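Local coordinates for CELL WALL surface anchor family protein (Streptococcus pneumoniae, PDB 2WW8) that serves as the pilus adhesin RrgA, a cell-wall-anchored surface protein that probably recognises host cells through a metal-binding, integrin-like domain, at residues A[235-241]-A[340-346]; A[274-278]-A[353-359]; A[385-391]-A[539-545]. All blocks are in the same frame, centred on the assembly; numbering follows the deposited sequence.

Following strand 225-232, the loop 235-241 meets 340-346 across 98 intervening residues, which closes contact 1. Before that loop is complete the chain passes through 274-278, at the end of strand 269-275, and contact 2 closes when it reaches 353-359, so contacts 1 and 2 cross. Contact 3 follows in series, joining the ends of the neighbouring parallel strands 379-386 and 533-539 through 385-391 and 539-545. N235 and G355 join contacts 1 and 2 by a backbone hydrogen bond, and T357 and T391 join contacts 2 and 3. S236 of contact 1 and D387 of contact 3 bind the same magnesium, so the three contacts surround one metal site at the strand ends.

Contact 1 of 3, residues A[235-241]-A[340-346]; sequences NSMSNIR and TEAEDHD. With MG (magnesium ion), chain B.
The loop after strand 225-232 makes a short 3-10 turn at 235-237, in which S238 N bonds to N235 O (2.9 Å), then a type I beta turn from S238 to R241. The irregular segment 340-346 runs alongside, with CA atoms 4.6 Å apart at S238 and A342 and 5.4 Å at N235 and E343. A342 CB faces the turn, 4.0 Å from M237 CB. S238 OG, its side chain in the t rotamer, donates to D344 OD1 at 2.6 Å. N239 ND2 donates to T340 O at 2.8 Å and, weakly, to E341 OE1 at 3.0 Å, while its OD1 accepts from E249 N. R241 spends its guanidinium on carbonyls: NE on N235 O (3.1 Å), NH2 on H345 O (2.9 Å) and weakly on E343 O (2.8 Å). NH1 makes a long, weak salt bridge to D346 OD1 (3.4 Å). One water accepts from N239 N (2.9 Å) and A342 N (3.2 Å); another accepts from E343 N (3.3 Å) and donates to N235 OD1 (3.0 Å), whose amide ND2 is held by Y352 O. S236, in the p rotamer, binds magnesium through OG at 2.2 Å, with S234 and D387 as the other protein ligands. This is consistent with the D-x-S-x-S loop of a MIDAS-type site, against which 340-346 packs through polar bonds, many to main-chain carbonyls, with little apolar packing.

Contact 2 of 3, residues A[274-278]-A[353-359]; sequences TYAST and QFGATFT
Strand 269-275 ends at Y275, and its continuation runs beside the irregular segment 353-359, with CA atoms 4.8 Å apart at A276 and T357 and 4.7 Å at S277 and A356. A276 takes unusual backbone angles (phi/psi -152/-110) that turn the chain. Three direct hydrogen bonds join the segments: F358 N to A276 O (2.8 Å), S277 N to F354 O (3.0 Å) and A356 N to S277 OG (3.0 Å), the last with S277 in the m rotamer. Waters add three bridges. One lies between Y275 OH (2.9 Å) and T359 OG1 (2.6 Å), another donates to A276 O and F358 O (3.0 Å each), and a third links S277 OG (2.5 Å) with Q353 O (3.1 Å). Van der Waals contacts fill the rest. The Y275 ring, chi1 p, lies against F358 O (3.8 Å from CD2) and T359 CA (3.9 Å from CE2), while Y275 OH also bonds to H384. The F358 ring puts its edge to S277 O, 3.5 Å from CD2. F358 occupies the N-cap position of helix 359-373, and the nearest atom of the T357 side chain lies about 4 Å from the magnesium. Two main-chain bonds, the S277 hydroxyl and three waters thus tie the strand end to the helix start in a buried junction beside the metal site.

Contact 3 of 3, residues A[385-391]-A[539-545]; sequences ITDGVPT and IGINGDP. With MG (magnesium ion), chain B.
Strands 379-386 and 533-539 are parallel neighbours, and the segments diverge beyond their ends: CA distances grow from 4.4 Å (D387 and I539) to 5.6 Å (G388 and I541) and 6.1 Å (V389 and G543). I539 N to T386 O, at 2.8 Å, is the one direct hydrogen bond. D387, chi1 p, swings its carboxylate away from 539-545, so that OD1 binds magnesium at 2.2 Å while OD2 pairs with R247. T386, chi1 t, forms an ST turn, OG1 accepting from G388 N at 3.2 Å and also bonding to D232. I385 and I539, both m,t, touch at CG2 and CD1 (3.7 Å). I541, with an off-rotamer chi2 of -97°, lays CD1 on the D387-G388 peptide, 3.1 Å from G388 N, and its CG2 meets CG1 of V389 (m) at 4.1 Å. T391 CG2, chi1 p, packs 3.8 Å from CD of P545, which follows a cis peptide. N542, chi1 p, makes an Asx turn to D544 N (3.1 Å from OD1). A metal-bound water also donates to D387 O at 2.8 Å. Aspartate and serine ligands at the C-terminal ends of parallel strands are characteristic of the MIDAS of a von Willebrand factor A (integrin I-like) domain.

Contact 1 of 3, residues A[235-241]-A[340-346]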
loop_
_atom_site.group_PDB
_atom_site.type_symbol
_atom_site.label_atom_id
_atom_site.label_comp_id
_atom_site.label_asym_id
_atom_site.label_seq_id
_atom_site.Cartn_x
_atom_site.Cartn_y
_atom_site.Cartn_z
ATOM N N ASN A 235 -21.735 -28.260 -25.638
ATOM C CA ASN A 235 -20.527 -29.099 -25.583
ATOM C C ASN A 235 -19.371 -28.546 -26.445
ATOM O O ASN A 235 -18.219 -28.623 -26.043
ATOM C CB ASN A 235 -20.896 -30.503 -26.097
ATOM C CG ASN A 235 -21.901 -31.204 -25.196
ATOM O OD1 ASN A 235 -21.992 -30.903 -24.012
ATOM N ND2 ASN A 235 -22.670 -32.116 -25.761
ATOM N N SER A 236 -19.685 -28.014 -27.635
ATOM C CA SER A 236 -18.708 -27.408 -28.533
ATOM C C SER A 236 -17.910 -26.294 -27.850
ATOM O O SER A 236 -16.862 -25.902 -28.354
ATOM C CB SER A 236 -19.427 -26.769 -29.720
ATOM O OG SER A 236 -20.348 -25.765 -29.313
ATOM N N MET A 237 -18.427 -25.722 -26.750
ATOM C CA MET A 237 -17.622 -24.696 -26.042
ATOM C C MET A 237 -16.470 -25.277 -25.228
ATOM O O MET A 237 -15.647 -24.536 -24.748
ATOM C CB MET A 237 -18.497 -23.814 -25.112
ATOM C CG MET A 237 -19.624 -23.064 -25.832
ATOM S SD MET A 237 -18.907 -21.642 -26.681
ATOM C CE MET A 237 -18.538 -20.521 -25.328
ATOM N N SER A 238 -16.451 -26.584 -24.983
ATOM C CA SER A 238 -15.351 -27.246 -24.292
ATOM C C SER A 238 -13.968 -26.734 -24.686
ATOM O O SER A 238 -13.653 -26.625 -25.882
ATOM C CB SER A 238 -15.440 -28.749 -24.642
ATOM O OG SER A 238 -14.209 -29.358 -24.340
ATOM N N ASN A 239 -13.113 -26.454 -23.705
ATOM C CA ASN A 239 -11.928 -25.632 -23.926
ATOM C C ASN A 239 -10.939 -26.322 -24.898
ATOM O O ASN A 239 -10.225 -25.657 -25.690
ATOM C CB ASN A 239 -11.270 -25.374 -22.565
ATOM C CG ASN A 239 -11.968 -24.246 -21.808
ATOM O OD1 ASN A 239 -12.439 -23.302 -22.426
ATOM N ND2 ASN A 239 -12.085 -24.355 -20.503
ATOM N N ILE A 240 -10.889 -27.663 -24.803
ATOM C CA ILE A 240 -9.890 -28.413 -25.568
ATOM C C ILE A 240 -10.477 -28.593 -26.972
ATOM O O ILE A 240 -9.720 -28.846 -27.899
ATOM C CB ILE A 240 -9.490 -29.773 -24.935
ATOM C CG1 ILE A 240 -10.691 -30.725 -24.823
ATOM C CG2 ILE A 240 -8.747 -29.563 -23.596
ATOM C CD1 ILE A 240 -10.190 -32.189 -24.527
ATOM N N ARG A 241 -11.785 -28.396 -27.174
ATOM C CA ARG A 241 -12.295 -28.599 -28.538
ATOM C C ARG A 241 -11.828 -27.515 -29.502
ATOM O O ARG A 241 -11.269 -26.487 -29.076
ATOM C CB ARG A 241 -13.796 -28.808 -28.628
ATOM C CG ARG A 241 -14.273 -30.178 -28.060
ATOM C CD ARG A 241 -15.778 -30.490 -28.410
ATOM N NE ARG A 241 -16.560 -30.905 -27.230
ATOM C CZ ARG A 241 -16.700 -32.126 -26.714
ATOM N NH1 ARG A 241 -16.167 -33.187 -27.273
ATOM N NH2 ARG A 241 -17.401 -32.280 -25.597
ATOM N N THR A 340 -16.490 -21.426 -16.759
ATOM C CA THR A 340 -15.290 -21.339 -17.633
ATOM C C THR A 340 -14.897 -22.689 -18.263
ATOM O O THR A 340 -13.771 -22.848 -18.773
ATOM C CB THR A 340 -14.062 -20.793 -16.858
ATOM O OG1 THR A 340 -13.891 -21.580 -15.668
ATOM C CG2 THR A 340 -14.296 -19.332 -16.503
ATOM N N GLU A 341 -15.830 -23.641 -18.185
ATOM C CA GLU A 341 -15.671 -24.983 -18.766
ATOM C C GLU A 341 -17.024 -25.338 -19.331
ATOM O O GLU A 341 -18.050 -24.766 -18.887
ATOM C CB GLU A 341 -15.360 -26.010 -17.651
ATOM C CG GLU A 341 -14.193 -25.643 -16.711
ATOM C CD GLU A 341 -12.801 -25.802 -17.328
ATOM O OE1 GLU A 341 -12.636 -26.421 -18.414
ATOM O OE2 GLU A 341 -11.835 -25.306 -16.708
ATOM N N ALA A 342 -17.029 -26.302 -20.246
ATOM C CA ALA A 342 -18.208 -26.970 -20.740
ATOM C C ALA A 342 -17.890 -28.475 -20.677
ATOM O O ALA A 342 -16.808 -28.890 -20.295
ATOM C CB ALA A 342 -18.512 -26.517 -22.191
ATOM N N GLU A 343 -18.819 -29.336 -21.068
ATOM C CA GLU A 343 -18.643 -30.745 -20.841
ATOM C C GLU A 343 -17.596 -31.198 -21.884
ATOM O O GLU A 343 -17.845 -31.066 -23.097
ATOM C CB GLU A 343 -20.011 -31.424 -21.001
ATOM C CG GLU A 343 -19.846 -32.921 -21.052
ATOM C CD GLU A 343 -19.205 -33.401 -19.741
ATOM O OE1 GLU A 343 -19.697 -32.960 -18.655
ATOM O OE2 GLU A 343 -18.208 -34.150 -19.854
ATOM N N ASP A 344 -16.436 -31.656 -21.397
ATOM C CA ASP A 344 -15.265 -32.061 -22.205
ATOM C C ASP A 344 -15.282 -33.462 -22.843
ATOM O O ASP A 344 -14.604 -33.736 -23.853
ATOM C CB ASP A 344 -13.983 -32.003 -21.368
ATOM C CG ASP A 344 -13.572 -30.575 -21.045
ATOM O OD1 ASP A 344 -14.079 -29.639 -21.731
ATOM O OD2 ASP A 344 -12.722 -30.410 -20.121
ATOM N N HIS A 345 -16.017 -34.359 -22.200
ATOM C CA HIS A 345 -16.107 -35.761 -22.624
ATOM C C HIS A 345 -17.013 -35.876 -23.857
ATOM O O HIS A 345 -17.608 -34.882 -24.262
ATOM C CB HIS A 345 -16.630 -36.572 -21.431
ATOM C CG HIS A 345 -15.748 -36.439 -20.226
ATOM N ND1 HIS A 345 -15.935 -35.464 -19.263
ATOM C CD2 HIS A 345 -14.606 -37.087 -19.892
ATOM C CE1 HIS A 345 -14.962 -35.544 -18.368
ATOM N NE2 HIS A 345 -14.140 -36.520 -18.724
ATOM N N ASP A 346 -17.050 -37.068 -24.451
ATOM C CA ASP A 346 -18.068 -37.413 -25.436
ATOM C C ASP A 346 -19.312 -37.987 -24.728
ATOM O O ASP A 346 -19.504 -37.836 -23.498
ATOM C CB ASP A 346 -17.470 -38.349 -26.508
ATOM C CG ASP A 346 -16.157 -37.771 -27.121
ATOM O OD1 ASP A 346 -15.867 -36.552 -26.943
ATOM O OD2 ASP A 346 -15.386 -38.503 -27.799
HETATM MG MG MG B . -22.350 -24.923 -29.533
HETATM O O HOH W 1 -21.888 -28.709 -22.040
HETATM O O HOH W 2 -14.033 -27.058 -20.988
HETATM O O HOH W 3 -23.087 -26.783 -29.885
HETATM O O HOH W 4 -24.110 -23.814 -29.672
HETATM O O HOH W 5 -21.763 -24.943 -31.545
#

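Contact 2 of 3, residues A[274-278]-A[353-359]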
loop_
_atom_site.group_PDB
_atom_site.type_symbol
_atom_site.label_atom_id
_atom_site.label_comp_id
_atom_site.label_asym_id
_atom_site.label_seq_id
_atom_site.Cartn_x
_atom_site.Cartn_y
_atom_site.Cartn_z
ATOM N N THR A 274 -27.255 -18.892 -18.467
ATOM C CA THR A 274 -26.442 -19.865 -19.174
ATOM C C THR A 274 -27.330 -20.980 -19.730
ATOM O O THR A 274 -28.243 -21.466 -19.026
ATOM C CB THR A 274 -25.368 -20.408 -18.247
ATOM O OG1 THR A 274 -24.445 -19.325 -17.974
ATOM C CG2 THR A 274 -24.561 -21.573 -18.917
ATOM N N TYR A 275 -27.082 -21.373 -20.978
ATOM C CA TYR A 275 -27.984 -22.338 -21.644
ATOM C C TYR A 275 -27.249 -23.369 -22.507
ATOM O O TYR A 275 -26.174 -23.086 -23.034
ATOM C CB TYR A 275 -29.059 -21.700 -22.519
ATOM C CG TYR A 275 -28.571 -21.092 -23.830
ATOM C CD1 TYR A 275 -27.931 -19.842 -23.843
ATOM C CD2 TYR A 275 -28.743 -21.765 -25.035
ATOM C CE1 TYR A 275 -27.516 -19.262 -25.046
ATOM C CE2 TYR A 275 -28.352 -21.166 -26.266
ATOM C CZ TYR A 275 -27.757 -19.929 -26.249
ATOM O OH TYR A 275 -27.313 -19.424 -27.451
ATOM N N ALA A 276 -27.913 -24.497 -22.715
ATOM C CA ALA A 276 -27.486 -25.443 -23.749
ATOM C C ALA A 276 -28.786 -26.132 -24.152
ATOM O O ALA A 276 -29.595 -25.442 -24.843
ATOM C CB ALA A 276 -26.315 -26.371 -23.302
ATOM N N SER A 277 -29.017 -27.416 -23.830
ATOM C CA SER A 277 -30.322 -28.010 -24.174
ATOM C C SER A 277 -31.441 -27.442 -23.303
ATOM O O SER A 277 -32.623 -27.694 -23.563
ATOM C CB SER A 277 -30.315 -29.556 -23.917
ATOM O OG SER A 277 -29.337 -30.181 -24.750
ATOM N N THR A 278 -31.064 -26.784 -22.200
ATOM C CA THR A 278 -32.025 -26.108 -21.322
ATOM C C THR A 278 -31.245 -24.985 -20.641
ATOM O O THR A 278 -30.044 -24.797 -20.900
ATOM C CB THR A 278 -32.767 -27.055 -20.281
ATOM O OG1 THR A 278 -33.781 -26.350 -19.517
ATOM C CG2 THR A 278 -31.716 -27.587 -19.281
ATOM N N GLN A 353 -25.346 -35.206 -22.529
ATOM C CA GLN A 353 -26.678 -35.310 -23.131
ATOM C C GLN A 353 -27.439 -33.983 -23.028
ATOM O O GLN A 353 -28.435 -33.844 -23.727
ATOM C CB GLN A 353 -27.514 -36.449 -22.537
ATOM C CG GLN A 353 -26.656 -37.777 -22.399
ATOM C CD GLN A 353 -26.075 -38.244 -23.732
ATOM O OE1 GLN A 353 -26.752 -38.139 -24.762
ATOM N NE2 GLN A 353 -24.835 -38.763 -23.720
ATOM N N PHE A 354 -26.981 -33.042 -22.186
ATOM C CA PHE A 354 -27.657 -31.761 -21.979
ATOM C C PHE A 354 -26.999 -30.606 -22.697
ATOM O O PHE A 354 -27.339 -29.430 -22.459
ATOM C CB PHE A 354 -27.721 -31.497 -20.444
ATOM C CG PHE A 354 -28.609 -32.502 -19.728
ATOM C CD1 PHE A 354 -28.168 -33.789 -19.465
ATOM C CD2 PHE A 354 -29.920 -32.175 -19.422
ATOM C CE1 PHE A 354 -29.008 -34.721 -18.848
ATOM C CE2 PHE A 354 -30.782 -33.121 -18.789
ATOM C CZ PHE A 354 -30.336 -34.372 -18.549
ATOM N N GLY A 355 -26.055 -30.895 -23.602
ATOM C CA GLY A 355 -25.254 -29.788 -24.167
ATOM C C GLY A 355 -25.493 -29.417 -25.624
ATOM O O GLY A 355 -24.521 -29.110 -26.321
ATOM N N ALA A 356 -26.723 -29.511 -26.110
ATOM C CA ALA A 356 -27.084 -29.029 -27.439
ATOM C C ALA A 356 -27.426 -27.507 -27.341
ATOM O O ALA A 356 -27.118 -26.881 -26.332
ATOM C CB ALA A 356 -28.309 -29.790 -27.968
ATOM N N THR A 357 -28.127 -26.941 -28.318
ATOM C CA THR A 357 -28.273 -25.494 -28.498
ATOM C C THR A 357 -29.750 -25.118 -28.639
ATOM O O THR A 357 -30.289 -25.084 -29.759
ATOM C CB THR A 357 -27.412 -25.004 -29.660
ATOM O OG1 THR A 357 -26.101 -25.555 -29.483
ATOM C CG2 THR A 357 -27.308 -23.424 -29.714
ATOM N N PHE A 358 -30.400 -24.846 -27.505
ATOM C CA PHE A 358 -31.834 -24.479 -27.514
ATOM C C PHE A 358 -31.984 -22.951 -27.359
ATOM O O PHE A 358 -32.290 -22.437 -26.300
ATOM C CB PHE A 358 -32.586 -25.184 -26.399
ATOM C CG PHE A 358 -34.096 -25.133 -26.493
ATOM C CD1 PHE A 358 -34.767 -24.400 -27.491
ATOM C CD2 PHE A 358 -34.833 -25.928 -25.635
ATOM C CE1 PHE A 358 -36.174 -24.410 -27.556
ATOM C CE2 PHE A 358 -36.247 -25.958 -25.689
ATOM C CZ PHE A 358 -36.935 -25.193 -26.633
ATOM N N THR A 359 -31.683 -22.259 -28.455
ATOM C CA THR A 359 -31.516 -20.798 -28.469
ATOM C C THR A 359 -32.847 -20.140 -28.077
ATOM O O THR A 359 -32.849 -19.220 -27.264
ATOM C CB THR A 359 -31.166 -20.329 -29.904
ATOM O OG1 THR A 359 -30.012 -21.062 -30.315
ATOM C CG2 THR A 359 -30.782 -18.796 -29.932
HETATM O O HOH W 6 -27.590 -20.061 -30.240
HETATM O O HOH W 7 -31.683 -23.678 -23.634
HETATM O O HOH W 8 -30.283 -32.274 -25.663
#

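Contact 3 of 3, residues A[385-391]-A[539-545]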
loop_
_atom_site.group_PDB
_atom_site.type_symbol
_atom_site.label_atom_id
_atom_site.label_comp_id
_atom_site.label_asym_id
_atom_site.label_seq_id
_atom_site.Cartn_x
_atom_site.Cartn_y
_atom_site.Cartn_z
ATOM N N ILE A 385 -23.865 -14.399 -26.188
ATOM C CA ILE A 385 -22.621 -14.979 -26.654
ATOM C C ILE A 385 -22.967 -16.426 -27.039
ATOM O O ILE A 385 -23.445 -17.227 -26.206
ATOM C CB ILE A 385 -21.543 -14.973 -25.556
ATOM C CG1 ILE A 385 -21.153 -13.531 -25.230
ATOM C CG2 ILE A 385 -20.289 -15.834 -25.941
ATOM C CD1 ILE A 385 -20.689 -13.392 -23.753
ATOM N N THR A 386 -22.696 -16.777 -28.292
ATOM C CA THR A 386 -23.002 -18.162 -28.666
ATOM C C THR A 386 -21.953 -18.719 -29.643
ATOM O O THR A 386 -21.306 -17.919 -30.359
ATOM C CB THR A 386 -24.433 -18.221 -29.260
ATOM O OG1 THR A 386 -24.670 -19.496 -29.859
ATOM C CG2 THR A 386 -24.684 -17.123 -30.259
ATOM N N ASP A 387 -21.833 -20.055 -29.719
ATOM C CA ASP A 387 -20.937 -20.621 -30.753
ATOM C C ASP A 387 -21.711 -21.535 -31.707
ATOM O O ASP A 387 -21.127 -22.390 -32.356
ATOM C CB ASP A 387 -19.726 -21.325 -30.150
ATOM C CG ASP A 387 -20.075 -22.715 -29.659
ATOM O OD1 ASP A 387 -21.262 -23.028 -29.437
ATOM O OD2 ASP A 387 -19.153 -23.496 -29.386
ATOM N N GLY A 388 -23.022 -21.386 -31.803
ATOM C CA GLY A 388 -23.733 -22.233 -32.769
ATOM C C GLY A 388 -25.190 -21.908 -33.017
ATOM O O GLY A 388 -25.882 -21.303 -32.196
ATOM N N VAL A 389 -25.632 -22.268 -34.203
ATOM C CA VAL A 389 -27.022 -22.167 -34.593
ATOM C C VAL A 389 -27.906 -23.134 -33.802
ATOM O O VAL A 389 -27.398 -24.136 -33.311
ATOM C CB VAL A 389 -27.165 -22.349 -36.118
ATOM C CG1 VAL A 389 -26.300 -21.308 -36.901
ATOM C CG2 VAL A 389 -26.806 -23.765 -36.566
ATOM N N PRO A 390 -29.206 -22.833 -33.709
ATOM C CA PRO A 390 -30.088 -23.654 -32.877
ATOM C C PRO A 390 -30.240 -25.073 -33.445
ATOM O O PRO A 390 -30.238 -25.283 -34.648
ATOM C CB PRO A 390 -31.459 -22.920 -32.909
ATOM C CG PRO A 390 -31.433 -21.974 -34.132
ATOM C CD PRO A 390 -29.913 -21.658 -34.309
ATOM N N THR A 391 -30.412 -26.051 -32.561
ATOM C CA THR A 391 -30.568 -27.419 -32.947
ATOM C C THR A 391 -31.744 -28.011 -32.147
ATOM O O THR A 391 -31.959 -29.229 -32.190
ATOM C CB THR A 391 -29.280 -28.261 -32.713
ATOM O OG1 THR A 391 -28.875 -28.131 -31.350
ATOM C CG2 THR A 391 -28.086 -27.875 -33.660
ATOM N N ILE A 539 -19.107 -17.166 -31.857
ATOM C CA ILE A 539 -17.748 -17.696 -31.749
ATOM C C ILE A 539 -17.574 -18.781 -32.831
ATOM O O ILE A 539 -18.005 -19.922 -32.649
ATOM C CB ILE A 539 -17.466 -18.281 -30.375
ATOM C CG1 ILE A 539 -17.564 -17.187 -29.300
ATOM C CG2 ILE A 539 -16.031 -18.828 -30.355
ATOM C CD1 ILE A 539 -17.941 -17.815 -27.963
ATOM N N GLY A 540 -16.871 -18.450 -33.916
ATOM C CA GLY A 540 -16.529 -19.458 -34.911
ATOM C C GLY A 540 -17.780 -20.006 -35.576
ATOM O O GLY A 540 -17.775 -21.158 -36.028
ATOM N N ILE A 541 -18.848 -19.222 -35.702
ATOM C CA ILE A 541 -20.096 -19.765 -36.256
ATOM C C ILE A 541 -19.997 -20.059 -37.740
ATOM O O ILE A 541 -19.593 -19.152 -38.494
ATOM C CB ILE A 541 -21.296 -18.797 -36.086
ATOM C CG1 ILE A 541 -21.307 -18.380 -34.627
ATOM C CG2 ILE A 541 -22.671 -19.425 -36.559
ATOM C CD1 ILE A 541 -22.178 -19.067 -33.714
ATOM N N ASN A 542 -20.313 -21.292 -38.156
ATOM C CA ASN A 542 -20.201 -21.618 -39.583
ATOM C C ASN A 542 -21.402 -22.455 -40.034
ATOM O O ASN A 542 -21.491 -22.895 -41.172
ATOM C CB ASN A 542 -18.875 -22.351 -39.889
ATOM C CG ASN A 542 -18.716 -23.654 -39.071
ATOM O OD1 ASN A 542 -19.651 -24.145 -38.430
ATOM N ND2 ASN A 542 -17.490 -24.204 -39.076
ATOM N N GLY A 543 -22.342 -22.675 -39.133
ATOM C CA GLY A 543 -23.566 -23.371 -39.506
ATOM C C GLY A 543 -23.621 -24.850 -39.136
ATOM O O GLY A 543 -24.704 -25.448 -39.238
ATOM N N ASP A 544 -22.512 -25.428 -38.662
ATOM C CA ASP A 544 -22.477 -26.800 -38.198
ATOM C C ASP A 544 -23.339 -26.872 -36.967
ATOM O O ASP A 544 -23.315 -25.981 -36.125
ATOM C CB ASP A 544 -21.046 -27.190 -37.798
ATOM C CG ASP A 544 -20.162 -27.507 -38.996
ATOM O OD1 ASP A 544 -20.687 -27.642 -40.140
ATOM O OD2 ASP A 544 -18.920 -27.608 -38.811
ATOM N N PRO A 545 -24.135 -27.923 -36.831
ATOM C CA PRO A 545 -24.385 -28.947 -37.834
ATOM C C PRO A 545 -25.653 -28.648 -38.663
ATOM O O PRO A 545 -26.680 -28.277 -38.073
ATOM C CB PRO A 545 -24.624 -30.190 -36.958
ATOM C CG PRO A 545 -25.295 -29.609 -35.712
ATOM C CD PRO A 545 -24.753 -28.231 -35.522
HETATM MG MG MG B . -22.350 -24.923 -29.533
HETATM O O HOH W 9 -20.457 -23.277 -35.496
HETATM O O HOH W 10 -18.819 -22.388 -33.789
HETATM O O HOH W 5 -21.763 -24.943 -31.545
HETATM O O HOH W 11 -23.103 -23.190 -36.158
HETATM O O HOH W 12 -24.924 -25.364 -33.705
HETATM O O HOH W 3 -23.087 -26.783 -29.885
HETATM O O HOH W 4 -24.110 -23.814 -29.672
#